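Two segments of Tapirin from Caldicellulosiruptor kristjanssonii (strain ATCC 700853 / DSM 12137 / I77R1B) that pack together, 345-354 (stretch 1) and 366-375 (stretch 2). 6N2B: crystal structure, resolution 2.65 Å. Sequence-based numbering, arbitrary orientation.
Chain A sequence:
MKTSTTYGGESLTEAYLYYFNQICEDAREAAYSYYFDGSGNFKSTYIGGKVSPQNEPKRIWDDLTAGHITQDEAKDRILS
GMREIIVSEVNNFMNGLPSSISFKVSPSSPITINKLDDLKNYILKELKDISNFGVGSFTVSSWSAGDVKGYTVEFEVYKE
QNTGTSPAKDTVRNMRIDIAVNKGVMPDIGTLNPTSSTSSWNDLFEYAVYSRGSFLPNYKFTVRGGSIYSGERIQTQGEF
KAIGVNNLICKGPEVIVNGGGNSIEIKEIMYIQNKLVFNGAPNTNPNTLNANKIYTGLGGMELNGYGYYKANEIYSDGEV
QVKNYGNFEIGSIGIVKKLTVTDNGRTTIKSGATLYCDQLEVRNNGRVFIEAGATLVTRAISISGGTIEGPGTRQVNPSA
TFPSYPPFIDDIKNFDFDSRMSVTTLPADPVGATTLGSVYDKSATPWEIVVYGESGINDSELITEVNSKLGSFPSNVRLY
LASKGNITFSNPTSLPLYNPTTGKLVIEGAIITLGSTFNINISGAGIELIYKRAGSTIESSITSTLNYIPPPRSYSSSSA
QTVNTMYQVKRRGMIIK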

# COMPACT_ATOMS: atom_id res chain seq x y z
N GLY A 345 -7.92 2.46 -23.37
CA GLY A 345 -7.03 1.63 -22.60
C GLY A 345 -6.22 0.69 -23.48
O GLY A 345 -6.36 0.63 -24.70
N ARG A 346 -5.34 -0.07 -22.82
CA ARG A 346 -4.56 -1.12 -23.46
C ARG A 346 -4.14 -2.16 -22.43
O ARG A 346 -3.61 -1.81 -21.38
CB ARG A 346 -3.31 -0.56 -24.16
CG ARG A 346 -2.42 -1.68 -24.68
CD ARG A 346 -1.49 -1.23 -25.78
NE ARG A 346 -0.55 -0.20 -25.34
CZ ARG A 346 0.58 0.11 -25.98
NH1 ARG A 346 0.92 -0.54 -27.09
NH2 ARG A 346 1.36 1.07 -25.50
N THR A 347 -4.38 -3.42 -22.75
CA THR A 347 -3.93 -4.53 -21.92
C THR A 347 -3.11 -5.46 -22.78
O THR A 347 -3.62 -5.97 -23.78
CB THR A 347 -5.09 -5.28 -21.29
OG1 THR A 347 -5.89 -4.37 -20.54
CG2 THR A 347 -4.57 -6.36 -20.37
N THR A 348 -1.86 -5.68 -22.39
CA THR A 348 -0.92 -6.55 -23.09
C THR A 348 -0.67 -7.81 -22.27
O THR A 348 -0.26 -7.73 -21.11
CB THR A 348 0.40 -5.83 -23.36
OG1 THR A 348 0.15 -4.66 -24.15
CG2 THR A 348 1.37 -6.73 -24.11
N ILE A 349 -0.92 -8.97 -22.87
CA ILE A 349 -0.45 -10.24 -22.33
C ILE A 349 0.96 -10.44 -22.87
O ILE A 349 1.15 -10.57 -24.08
CB ILE A 349 -1.38 -11.39 -22.73
CG1 ILE A 349 -2.84 -10.95 -22.65
CG2 ILE A 349 -1.13 -12.64 -21.88
CD1 ILE A 349 -3.29 -10.50 -21.25
N LYS A 350 1.95 -10.43 -21.99
CA LYS A 350 3.33 -10.52 -22.43
C LYS A 350 3.70 -11.97 -22.73
O LYS A 350 3.03 -12.91 -22.30
CB LYS A 350 4.29 -9.95 -21.38
CG LYS A 350 4.11 -8.47 -21.11
CD LYS A 350 5.44 -7.73 -21.23
CE LYS A 350 5.79 -7.42 -22.68
NZ LYS A 350 7.25 -7.14 -22.90
N SER A 351 4.80 -12.13 -23.48
CA SER A 351 5.21 -13.45 -23.95
C SER A 351 5.33 -14.43 -22.80
O SER A 351 5.90 -14.11 -21.74
CB SER A 351 6.55 -13.37 -24.68
OG SER A 351 6.58 -12.28 -25.59
N GLY A 352 4.82 -15.63 -23.01
CA GLY A 352 4.85 -16.67 -22.01
C GLY A 352 3.70 -16.64 -21.02
O GLY A 352 3.48 -17.63 -20.32
N ALA A 353 2.96 -15.54 -20.97
CA ALA A 353 1.88 -15.37 -20.01
C ALA A 353 0.57 -15.95 -20.53
O ALA A 353 0.37 -16.11 -21.74
CB ALA A 353 1.71 -13.88 -19.67
N THR A 354 -0.33 -16.26 -19.60
CA THR A 354 -1.69 -16.69 -19.93
C THR A 354 -2.68 -15.91 -19.07
O THR A 354 -2.56 -15.89 -17.85
CB THR A 354 -1.90 -18.19 -19.71
OG1 THR A 354 -1.00 -18.95 -20.53
CG2 THR A 354 -3.31 -18.57 -20.06
N GLY A 366 -10.55 0.64 -26.99
CA GLY A 366 -9.70 -0.24 -26.22
C GLY A 366 -8.93 -1.18 -27.12
O GLY A 366 -9.37 -1.52 -28.23
N ARG A 367 -7.75 -1.59 -26.67
CA ARG A 367 -6.90 -2.51 -27.40
C ARG A 367 -6.42 -3.60 -26.46
O ARG A 367 -6.05 -3.33 -25.33
CB ARG A 367 -5.70 -1.78 -28.03
CG ARG A 367 -6.10 -0.56 -28.85
CD ARG A 367 -5.09 -0.25 -29.96
NE ARG A 367 -3.70 -0.17 -29.50
CZ ARG A 367 -3.22 0.74 -28.65
NH1 ARG A 367 -4.01 1.66 -28.11
NH2 ARG A 367 -1.93 0.71 -28.32
N VAL A 368 -6.45 -4.85 -26.93
CA VAL A 368 -5.78 -5.95 -26.24
C VAL A 368 -4.73 -6.50 -27.18
O VAL A 368 -5.05 -6.89 -28.31
CB VAL A 368 -6.75 -7.06 -25.82
CG1 VAL A 368 -5.97 -8.36 -25.58
CG2 VAL A 368 -7.54 -6.66 -24.60
N PHE A 369 -3.49 -6.53 -26.72
CA PHE A 369 -2.39 -7.09 -27.50
C PHE A 369 -1.93 -8.38 -26.84
O PHE A 369 -1.62 -8.40 -25.65
CB PHE A 369 -1.25 -6.08 -27.59
CG PHE A 369 -0.20 -6.43 -28.58
CD1 PHE A 369 0.87 -7.24 -28.23
CD2 PHE A 369 -0.26 -5.92 -29.87
CE1 PHE A 369 1.87 -7.55 -29.15
CE2 PHE A 369 0.73 -6.23 -30.81
CZ PHE A 369 1.80 -7.04 -30.45
N ILE A 370 -1.89 -9.46 -27.61
CA ILE A 370 -1.39 -10.74 -27.14
C ILE A 370 -0.04 -10.99 -27.79
O ILE A 370 0.06 -11.10 -29.02
CB ILE A 370 -2.38 -11.87 -27.43
CG1 ILE A 370 -3.76 -11.43 -26.98
CG2 ILE A 370 -1.95 -13.16 -26.73
CD1 ILE A 370 -4.86 -12.22 -27.55
N GLU A 371 1.01 -11.06 -26.98
CA GLU A 371 2.33 -11.18 -27.57
C GLU A 371 2.57 -12.62 -28.01
O GLU A 371 1.83 -13.55 -27.65
CB GLU A 371 3.41 -10.72 -26.59
CG GLU A 371 3.60 -9.21 -26.62
CD GLU A 371 4.63 -8.72 -25.62
OE1 GLU A 371 5.20 -9.56 -24.87
OE2 GLU A 371 4.87 -7.49 -25.58
N ALA A 372 3.61 -12.78 -28.82
CA ALA A 372 3.99 -14.11 -29.28
C ALA A 372 4.29 -15.01 -28.09
O ALA A 372 4.98 -14.62 -27.15
CB ALA A 372 5.22 -14.01 -30.19
N GLY A 373 3.75 -16.22 -28.12
CA GLY A 373 3.94 -17.12 -27.01
C GLY A 373 3.02 -16.88 -25.84
O GLY A 373 3.07 -17.66 -24.88
N ALA A 374 2.20 -15.83 -25.88
CA ALA A 374 1.17 -15.58 -24.88
C ALA A 374 -0.16 -16.18 -25.33
O ALA A 374 -0.32 -16.62 -26.47
CB ALA A 374 1.03 -14.09 -24.62
N THR A 375 -1.13 -16.18 -24.42
CA THR A 375 -2.44 -16.80 -24.65
C THR A 375 -3.50 -16.14 -23.78
O THR A 375 -3.32 -16.01 -22.56
CB THR A 375 -2.40 -18.30 -24.35
OG1 THR A 375 -1.45 -18.95 -25.20
CG2 THR A 375 -3.77 -18.90 -24.56

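The two stretches repeat one another: each is a short strand followed by a type II turn, and they stack in parallel, so that T347 CA lies 4.9 Å from V368 CA. In a parallel ladder, alternate residues of one strand bond to two residues of the other. T347 plays that part here, its N donating to R367 O (3.1 Å) and its O accepting from F369 N (3.0 Å). I349 does the same, with N to F369 O at 2.9 Å and O receiving E371 N at 2.9 Å, so F369 is also satisfied at both N and O. G345 O accepts R367 N at 3.3 Å, and beyond the turns A353 O accepts T375 N at 3.1 Å.

Each turn closes on itself, A353 N bonding to K350 O and A374 N to E371 O, both at 2.9 Å. G352 and G373 have positive phi, where a CB would jam against the preceding carbonyl, so glycine fits both places. Between the turns, G352 N reaches G373 O only weakly, at 3.3 Å.

E371 is the busiest side chain. Its OE1 accepts S351 N at 2.9 Å, giving that amide a carboxylate partner in place of a backbone carbonyl; S351 OG lies 3.1 Å from the same OE1, though its proton has another acceptor within reach. E371 OE2 forms a long salt bridge with K350 NZ, 3.6 Å away, so the carboxylate meets both an amide and a positive charge.

V368, I349 and I370 suit the buried face they share with T347, where their apolar side chains pack: I349 CB lies 4.4 Å from I370 CG2. Beyond it, I349 CG2 lies 3.8 Å from A374 CB. On the other face, R367 NH2 sits over the R346 guanidinium, 3.3 Å from R346 NH1. These are two donors of like charge, not a hydrogen bond; R346 NE and NH2 find partners elsewhere in the structure.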